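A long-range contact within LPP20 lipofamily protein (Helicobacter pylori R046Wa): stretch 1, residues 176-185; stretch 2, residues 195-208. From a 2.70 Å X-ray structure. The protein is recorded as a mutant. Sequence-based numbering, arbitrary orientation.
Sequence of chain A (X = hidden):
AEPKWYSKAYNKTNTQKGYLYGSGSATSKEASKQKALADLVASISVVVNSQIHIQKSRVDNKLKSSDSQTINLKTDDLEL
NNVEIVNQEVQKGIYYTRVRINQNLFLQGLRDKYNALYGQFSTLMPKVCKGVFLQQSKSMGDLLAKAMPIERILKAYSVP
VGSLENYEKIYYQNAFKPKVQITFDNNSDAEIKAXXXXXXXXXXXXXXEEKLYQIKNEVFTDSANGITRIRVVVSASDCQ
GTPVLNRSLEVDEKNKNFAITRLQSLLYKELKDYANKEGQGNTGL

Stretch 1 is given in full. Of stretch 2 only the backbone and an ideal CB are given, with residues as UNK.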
ATOM      1  N   PHE A 176       7.066  -8.235  -6.539  1.00 57.68           N
ATOM      2  CA  PHE A 176       6.114  -7.816  -7.579  1.00 60.74           C
ATOM      3  C   PHE A 176       5.618  -9.057  -8.285  1.00 62.89           C
ATOM      4  O   PHE A 176       6.356  -9.754  -8.961  1.00 74.76           O
ATOM      5  CB  PHE A 176       6.696  -6.818  -8.552  1.00 54.40           C
ATOM      6  CG  PHE A 176       5.678  -6.214  -9.466  1.00 52.29           C
ATOM      7  CD1 PHE A 176       4.721  -5.347  -8.977  1.00 47.23           C
ATOM      8  CD2 PHE A 176       5.698  -6.484 -10.846  1.00 53.95           C
ATOM      9  CE1 PHE A 176       3.771  -4.769  -9.828  1.00 52.11           C
ATOM     10  CE2 PHE A 176       4.761  -5.912 -11.709  1.00 55.42           C
ATOM     11  CZ  PHE A 176       3.780  -5.052 -11.201  1.00 54.12           C
ATOM     12  N   LYS A 177       4.347  -9.318  -8.041  1.00 71.41           N
ATOM     13  CA  LYS A 177       3.659 -10.571  -8.356  1.00 72.43           C
ATOM     14  C   LYS A 177       3.319 -11.459  -7.132  1.00 79.92           C
ATOM     15  O   LYS A 177       2.261 -11.306  -6.508  1.00 86.35           O
ATOM     16  CB  LYS A 177       4.271 -11.269  -9.553  1.00 59.60           C
ATOM     17  CG  LYS A 177       3.898 -10.408 -10.773  1.00 61.09           C
ATOM     18  CD  LYS A 177       2.431  -9.925 -10.709  1.00 45.33           C
ATOM     19  CE  LYS A 177       2.290  -8.523 -11.252  1.00 49.32           C
ATOM     20  NZ  LYS A 177       0.869  -8.046 -11.399  1.00 49.57           N
ATOM     21  N   PRO A 178       4.195 -12.378  -6.771  1.00 78.14           N
ATOM     22  CA  PRO A 178       5.410 -12.738  -7.423  1.00 76.83           C
ATOM     23  C   PRO A 178       5.302 -14.194  -7.870  1.00 76.65           C
ATOM     24  O   PRO A 178       4.218 -14.658  -8.279  1.00 61.51           O
ATOM     25  CB  PRO A 178       6.389 -12.652  -6.274  1.00 88.71           C
ATOM     26  CG  PRO A 178       5.587 -13.184  -5.105  1.00 80.61           C
ATOM     27  CD  PRO A 178       4.141 -12.908  -5.395  1.00 63.56           C
ATOM     28  N   LYS A 179       6.415 -14.910  -7.734  1.00 68.10           N
ATOM     29  CA  LYS A 179       6.500 -16.284  -8.161  1.00 63.62           C
ATOM     30  C   LYS A 179       5.966 -17.170  -7.051  1.00 62.95           C
ATOM     31  O   LYS A 179       6.489 -17.151  -5.934  1.00 75.81           O
ATOM     32  CB  LYS A 179       7.960 -16.630  -8.487  1.00 68.30           C
ATOM     33  CG  LYS A 179       8.524 -16.106  -9.831  1.00 73.23           C
ATOM     34  CD  LYS A 179       9.961 -15.638  -9.644  1.00 76.49           C
ATOM     35  CE  LYS A 179      10.667 -15.301 -10.933  1.00 75.55           C
ATOM     36  NZ  LYS A 179      11.332 -16.517 -11.452  1.00 71.09           N
ATOM     37  N   VAL A 180       4.888 -17.892  -7.339  1.00 58.87           N
ATOM     38  CA  VAL A 180       4.477 -19.004  -6.505  1.00 68.59           C
ATOM     39  C   VAL A 180       4.091 -20.223  -7.334  1.00 83.38           C
ATOM     40  O   VAL A 180       3.376 -20.096  -8.338  1.00 80.75           O
ATOM     41  CB  VAL A 180       3.343 -18.606  -5.564  1.00 69.46           C
ATOM     42  CG1 VAL A 180       3.722 -17.308  -4.877  1.00 72.26           C
ATOM     43  CG2 VAL A 180       2.004 -18.473  -6.294  1.00 64.67           C
ATOM     44  N   GLN A 181       4.585 -21.390  -6.914  1.00 89.85           N
ATOM     45  CA  GLN A 181       4.243 -22.683  -7.535  1.00 92.57           C
ATOM     46  C   GLN A 181       2.750 -22.969  -7.482  1.00 85.60           C
ATOM     47  O   GLN A 181       2.115 -22.727  -6.472  1.00100.47           O
ATOM     48  CB  GLN A 181       5.007 -23.819  -6.857  1.00 99.44           C
ATOM     49  CG  GLN A 181       4.976 -25.146  -7.598  1.00119.49           C
ATOM     50  CD  GLN A 181       6.128 -26.042  -7.187  1.00130.57           C
ATOM     51  OE1 GLN A 181       6.347 -26.284  -5.995  1.00129.57           O
ATOM     52  NE2 GLN A 181       6.874 -26.540  -8.171  1.00132.83           N
ATOM     53  N   ILE A 182       2.194 -23.469  -8.577  1.00 83.67           N
ATOM     54  CA  ILE A 182       0.772 -23.756  -8.637  1.00 77.96           C
ATOM     55  C   ILE A 182       0.556 -25.210  -9.050  1.00 90.55           C
ATOM     56  O   ILE A 182       0.754 -25.577 -10.206  1.00101.59           O
ATOM     57  CB  ILE A 182       0.025 -22.786  -9.572  1.00 69.17           C
ATOM     58  CG1 ILE A 182       0.071 -21.365  -9.002  1.00 76.03           C
ATOM     59  CG2 ILE A 182      -1.415 -23.237  -9.785  1.00 63.17           C
ATOM     60  CD1 ILE A 182      -0.632 -20.324  -9.858  1.00 82.11           C
ATOM     61  N   THR A 183       0.154 -26.028  -8.079  1.00102.93           N
ATOM     62  CA  THR A 183      -0.099 -27.455  -8.270  1.00102.40           C
ATOM     63  C   THR A 183      -1.570 -27.746  -8.590  1.00102.10           C
ATOM     64  O   THR A 183      -2.473 -27.018  -8.164  1.00103.92           O
ATOM     65  CB  THR A 183       0.349 -28.251  -7.019  1.00104.64           C
ATOM     66  OG1 THR A 183       1.687 -27.871  -6.665  1.00101.09           O
ATOM     67  CG2 THR A 183       0.322 -29.760  -7.257  1.00107.44           C
ATOM     68  N   PHE A 184      -1.789 -28.811  -9.352  1.00104.30           N
ATOM     69  CA  PHE A 184      -3.119 -29.365  -9.542  1.00114.37           C
ATOM     70  C   PHE A 184      -3.221 -30.880  -9.225  1.00135.14           C
ATOM     71  O   PHE A 184      -2.220 -31.533  -8.901  1.00131.72           O
ATOM     72  CB  PHE A 184      -3.574 -29.063 -10.955  1.00106.64           C
ATOM     73  CG  PHE A 184      -4.136 -27.684 -11.133  1.00100.00           C
ATOM     74  CD1 PHE A 184      -3.345 -26.559 -10.945  1.00 99.29           C
ATOM     75  CD2 PHE A 184      -5.466 -27.516 -11.541  1.00102.05           C
ATOM     76  CE1 PHE A 184      -3.880 -25.286 -11.138  1.00100.62           C
ATOM     77  CE2 PHE A 184      -6.007 -26.253 -11.747  1.00 89.65           C
ATOM     78  CZ  PHE A 184      -5.211 -25.135 -11.538  1.00 92.66           C
ATOM     79  N   ASP A 185      -4.437 -31.426  -9.310  1.00154.24           N
ATOM     80  CA  ASP A 185      -4.703 -32.845  -9.018  1.00157.24           C
ATOM     81  C   ASP A 185      -4.471 -33.780 -10.218  1.00155.44           C
ATOM     82  O   ASP A 185      -4.581 -33.367 -11.375  1.00148.51           O
ATOM     83  CB  ASP A 185      -6.129 -33.019  -8.458  1.00160.16           C
ATOM     84  CG  ASP A 185      -7.218 -32.688  -9.481  1.00156.37           C
ATOM     85  OD1 ASP A 185      -7.781 -31.567  -9.440  1.00145.71           O
ATOM     86  OD2 ASP A 185      -7.518 -33.556 -10.324  1.00166.96           O
ATOM     87  N   UNK A 195      -8.143 -21.291 -17.329  1.00 79.66           N
ATOM     88  CA  UNK A 195      -8.889 -20.170 -16.729  1.00 81.26           C
ATOM     89  C   UNK A 195      -8.350 -19.768 -15.359  1.00 70.74           C
ATOM     90  O   UNK A 195      -8.228 -18.592 -15.029  1.00 66.52           O
ATOM     91  CB  UNK A 195     -10.369 -20.537 -16.601  1.00 81.26           C
ATOM     92  N   UNK A 196      -8.009 -20.765 -14.576  1.00 63.44           N
ATOM     93  CA  UNK A 196      -7.604 -20.498 -13.247  1.00 67.96           C
ATOM     94  C   UNK A 196      -6.222 -19.926 -13.240  1.00 73.01           C
ATOM     95  O   UNK A 196      -6.031 -18.836 -12.701  1.00 88.47           O
ATOM     96  CB  UNK A 196      -7.682 -21.763 -12.390  1.00 67.96           C
ATOM     97  N   UNK A 197      -5.266 -20.646 -13.842  1.00 68.86           N
ATOM     98  CA  UNK A 197      -3.887 -20.154 -13.936  1.00 60.26           C
ATOM     99  C   UNK A 197      -3.830 -18.749 -14.541  1.00 62.74           C
ATOM    100  O   UNK A 197      -3.039 -17.932 -14.111  1.00 70.55           O
ATOM    101  CB  UNK A 197      -3.040 -21.115 -14.773  1.00 60.26           C
ATOM    102  N   UNK A 198      -4.694 -18.490 -15.518  1.00 54.29           N
ATOM    103  CA  UNK A 198      -4.840 -17.217 -16.143  1.00 54.09           C
ATOM    104  C   UNK A 198      -5.277 -16.129 -15.182  1.00 67.14           C
ATOM    105  O   UNK A 198      -4.868 -14.983 -15.326  1.00 78.78           O
ATOM    106  CB  UNK A 198      -5.838 -17.328 -17.298  1.00 54.09           C
ATOM    107  N   UNK A 199      -6.158 -16.456 -14.242  1.00 73.62           N
ATOM    108  CA  UNK A 199      -6.657 -15.458 -13.303  1.00 72.80           C
ATOM    109  C   UNK A 199      -5.636 -15.307 -12.157  1.00 67.40           C
ATOM    110  O   UNK A 199      -5.226 -14.215 -11.777  1.00 64.60           O
ATOM    111  CB  UNK A 199      -8.035 -15.853 -12.768  1.00 72.80           C
ATOM    112  N   UNK A 200      -5.214 -16.440 -11.633  1.00 60.95           N
ATOM    113  CA  UNK A 200      -4.114 -16.511 -10.718  1.00 64.01           C
ATOM    114  C   UNK A 200      -2.978 -15.639 -11.216  1.00 71.46           C
ATOM    115  O   UNK A 200      -2.202 -15.152 -10.423  1.00 83.39           O
ATOM    116  CB  UNK A 200      -3.655 -17.959 -10.534  1.00 64.01           C
ATOM    117  N   UNK A 201      -2.872 -15.440 -12.530  1.00 74.91           N
ATOM    118  CA  UNK A 201      -1.706 -14.783 -13.143  1.00 64.68           C
ATOM    119  C   UNK A 201      -1.764 -13.258 -13.098  1.00 75.34           C
ATOM    120  O   UNK A 201      -0.721 -12.576 -13.219  1.00 65.53           O
ATOM    121  CB  UNK A 201      -1.572 -15.232 -14.599  1.00 64.68           C
ATOM    122  N   UNK A 202      -2.973 -12.706 -12.957  1.00 74.84           N
ATOM    123  CA  UNK A 202      -3.102 -11.243 -12.882  1.00 73.88           C
ATOM    124  C   UNK A 202      -2.696 -10.719 -11.486  1.00 66.60           C
ATOM    125  O   UNK A 202      -2.793  -9.523 -11.185  1.00 73.07           O
ATOM    126  CB  UNK A 202      -4.538 -10.825 -13.203  1.00 73.88           C
ATOM    127  N   UNK A 203      -2.173 -11.638 -10.680  1.00 54.44           N
ATOM    128  CA  UNK A 203      -1.824 -11.392  -9.309  1.00 51.44           C
ATOM    129  C   UNK A 203      -0.590 -12.218  -8.971  1.00 51.96           C
ATOM    130  O   UNK A 203       0.121 -11.906  -8.045  1.00 48.39           O
ATOM    131  CB  UNK A 203      -2.991 -11.720  -8.376  1.00 51.44           C
ATOM    132  N   UNK A 204      -0.330 -13.270  -9.735  1.00 53.62           N
ATOM    133  CA  UNK A 204       0.757 -14.213  -9.401  1.00 58.48           C
ATOM    134  C   UNK A 204       1.626 -14.565 -10.624  1.00 53.20           C
ATOM    135  O   UNK A 204       1.210 -14.339 -11.742  1.00 62.02           O
ATOM    136  CB  UNK A 204       0.168 -15.494  -8.808  1.00 58.48           C
ATOM    137  N   UNK A 205       2.781 -15.167 -10.405  1.00 42.83           N
ATOM    138  CA  UNK A 205       3.614 -15.638 -11.482  1.00 42.80           C
ATOM    139  C   UNK A 205       3.886 -17.129 -11.307  1.00 46.48           C
ATOM    140  O   UNK A 205       4.881 -17.523 -10.634  1.00 44.95           O
ATOM    141  CB  UNK A 205       4.921 -14.845 -11.539  1.00 42.80           C
ATOM    142  N   UNK A 206       3.057 -17.973 -11.961  1.00 47.49           N
ATOM    143  CA  UNK A 206       3.190 -19.427 -11.723  1.00 47.56           C
ATOM    144  C   UNK A 206       4.620 -19.862 -11.856  1.00 52.98           C
ATOM    145  O   UNK A 206       5.263 -19.581 -12.857  1.00 53.90           O
ATOM    146  CB  UNK A 206       2.319 -20.227 -12.694  1.00 47.56           C
ATOM    147  N   UNK A 207       5.170 -20.470 -10.819  1.00 63.00           N
ATOM    148  CA  UNK A 207       6.573 -20.867 -10.923  1.00 72.46           C
ATOM    149  C   UNK A 207       6.747 -22.307 -10.558  1.00 80.42           C
ATOM    150  O   UNK A 207       5.787 -22.946 -10.125  1.00 82.67           O
ATOM    151  CB  UNK A 207       7.459 -19.994 -10.031  1.00 72.46           C
ATOM    152  N   UNK A 208       7.955 -22.821 -10.800  1.00 90.32           N
ATOM    153  CA  UNK A 208       8.258 -24.248 -10.657  1.00 99.49           C
ATOM    154  C   UNK A 208       9.500 -24.398  -9.803  1.00103.67           C
ATOM    155  O   UNK A 208       9.743 -25.461  -9.235  1.00113.58           O
ATOM    156  CB  UNK A 208       8.453 -24.918 -12.019  1.00 99.49           C
TER

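Position 195 opens on a helical turn with nothing of stretch 1 within 5.5 Å of its ideal CB, so almost any helix former would serve; it is Ala195. At 196 the CB points toward stretch 1 and lies 4.3 Å from Phe184 CZ, near the plane of that ring. An apolar residue suits a ring edge, and Leu, Ile, Met or Val could all supply it. The residue is Leu196.

Position 197 looks sideways, but a long apolar chain such as Ile, Leu or Met could reach Phe184 and Ile182. Ile197 does so: its CG1 comes to 4.2 Å from Phe184 CE1 and 4.5 Å from Ile182 CG2. Positions 198 and 199 are out of reach and leave the choice open; they are Ser198 and Ala199.

At 200 the CB points toward stretch 1 and sits 3.9 Å from Ile182 CD1. A methyl tip so near asks for an apolar or aromatic partner, with Leu, Met, Phe and Tyr all plausible. Tyr200 takes the place, its CD1 3.2 Å from Ile182 CD1, shorter than an ideal contact.

Positions 201 and 202 point away and would take many residues, polar ones included; they hold Ala201 and Arg202. At 203 the CB also points away and many side chains would do, but stretch 1 comes close at the backbone: the O of 203 is 2.7 Å from Lys177 O, two acceptors and so no hydrogen bond. The residue is Val203.

At 204 the CB points away, yet Val180 CG2 lies 4.3 Å from it, so a branched aliphatic chain could turn back. Leu204 does, with CG 3.1 Å from Val180 CG2 and CD1 3.7 Å from Pro178 CD.

From 205 the backbone is extended and passes close to Lys179 to Gln181, its direction 59° from theirs. The amide of 205 donates to Pro178 O (N to O, 2.6 Å), which any residue but proline allows. Its CB lies beside Lys177 CB and Lys179 CA, where a small or beta-branched residue would fit. Thr205 places OG1 3.3 Å from Lys177 CB and CG2 3.8 Å from Lys179 CG.

Position 206 has phi of -50° and its N gives no hydrogen bond to stretch 1, so proline costs none; its CB, 4.1 Å from Ile182 CD1, favours an apolar group. Pro206 lays CG 3.9 Å from Ile182 CD1.

At 207 the amide donates to Val180 O (N to O, 3.1 Å), excluding proline, while the CB meets Lys179 CB at close range: a small residue such as Ala, Ser or Thr is apt. Ser207 brings its CB to 3.8 Å from Lys179 CB.

The CB of 208 points away but is 4.5 Å from Gln181 NE2, inviting a polar or acidic group. Asp208 brings OD2 to 3.8 Å from Gln181 NE2, a neighbour rather than a hydrogen-bond partner.

Stretch 2 (195-208) ALISAYARVLTPSD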
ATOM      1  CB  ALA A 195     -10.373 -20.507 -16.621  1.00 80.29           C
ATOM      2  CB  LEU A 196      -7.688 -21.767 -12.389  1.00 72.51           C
ATOM      3  CG  LEU A 196      -9.089 -22.257 -11.942  1.00 74.87           C
ATOM      4  CD1 LEU A 196      -8.985 -23.084 -10.654  1.00 72.88           C
ATOM      5  CD2 LEU A 196     -10.130 -21.147 -11.786  1.00 65.51           C
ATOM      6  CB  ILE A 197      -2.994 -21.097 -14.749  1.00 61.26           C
ATOM      7  CG1 ILE A 197      -2.796 -22.417 -13.967  1.00 68.55           C
ATOM      8  CG2 ILE A 197      -1.657 -20.443 -15.056  1.00 57.49           C
ATOM      9  CD1 ILE A 197      -1.614 -23.301 -14.384  1.00 52.27           C
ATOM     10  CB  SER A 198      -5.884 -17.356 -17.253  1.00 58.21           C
ATOM     11  OG  SER A 198      -6.356 -16.107 -17.720  1.00 67.70           O
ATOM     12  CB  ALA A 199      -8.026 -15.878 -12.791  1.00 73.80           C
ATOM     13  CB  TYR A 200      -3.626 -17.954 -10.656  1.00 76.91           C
ATOM     14  CG  TYR A 200      -4.111 -18.792  -9.484  1.00 94.29           C
ATOM     15  CD1 TYR A 200      -3.242 -19.071  -8.424  1.00102.18           C
ATOM     16  CD2 TYR A 200      -5.402 -19.349  -9.447  1.00 86.21           C
ATOM     17  CE1 TYR A 200      -3.630 -19.851  -7.349  1.00 96.16           C
ATOM     18  CE2 TYR A 200      -5.807 -20.123  -8.360  1.00 95.64           C
ATOM     19  CZ  TYR A 200      -4.901 -20.377  -7.319  1.00103.25           C
ATOM     20  OH  TYR A 200      -5.223 -21.145  -6.220  1.00 98.27           O
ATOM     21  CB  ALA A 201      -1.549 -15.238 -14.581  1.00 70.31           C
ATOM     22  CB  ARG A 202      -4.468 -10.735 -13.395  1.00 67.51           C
ATOM     23  CG  ARG A 202      -5.671 -11.297 -12.691  1.00 86.12           C
ATOM     24  CD  ARG A 202      -6.986 -10.781 -13.285  1.00103.47           C
ATOM     25  NE  ARG A 202      -7.060  -9.316 -13.426  1.00109.39           N
ATOM     26  CZ  ARG A 202      -8.104  -8.635 -13.921  1.00112.12           C
ATOM     27  NH1 ARG A 202      -9.210  -9.255 -14.328  1.00111.82           N
ATOM     28  NH2 ARG A 202      -8.052  -7.310 -14.004  1.00105.74           N
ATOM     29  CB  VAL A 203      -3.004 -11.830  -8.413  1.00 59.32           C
ATOM     30  CG1 VAL A 203      -2.553 -12.451  -7.084  1.00 58.69           C
ATOM     31  CG2 VAL A 203      -3.998 -10.688  -8.239  1.00 56.36           C
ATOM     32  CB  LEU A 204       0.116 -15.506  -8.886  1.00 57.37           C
ATOM     33  CG  LEU A 204       0.679 -15.988  -7.584  1.00 62.33           C
ATOM     34  CD1 LEU A 204       1.469 -14.804  -7.027  1.00 55.52           C
ATOM     35  CD2 LEU A 204      -0.514 -16.411  -6.716  1.00 61.13           C
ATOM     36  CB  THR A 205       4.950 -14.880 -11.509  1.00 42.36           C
ATOM     37  OG1 THR A 205       4.711 -13.543 -11.956  1.00 50.37           O
ATOM     38  CG2 THR A 205       5.885 -15.506 -12.465  1.00 39.45           C
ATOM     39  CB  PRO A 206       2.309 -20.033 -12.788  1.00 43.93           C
ATOM     40  CG  PRO A 206       1.262 -18.975 -13.016  1.00 47.48           C
ATOM     41  CD  PRO A 206       2.044 -17.685 -12.997  1.00 43.43           C
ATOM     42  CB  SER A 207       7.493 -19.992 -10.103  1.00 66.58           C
ATOM     43  OG  SER A 207       8.832 -20.282 -10.448  1.00 79.71           O
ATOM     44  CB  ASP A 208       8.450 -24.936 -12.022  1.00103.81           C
ATOM     45  CG  ASP A 208       7.141 -25.516 -12.601  1.00109.59           C
ATOM     46  OD1 ASP A 208       7.034 -25.593 -13.842  1.00122.15           O
ATOM     47  OD2 ASP A 208       6.222 -25.887 -11.834  1.00101.26           O
TER
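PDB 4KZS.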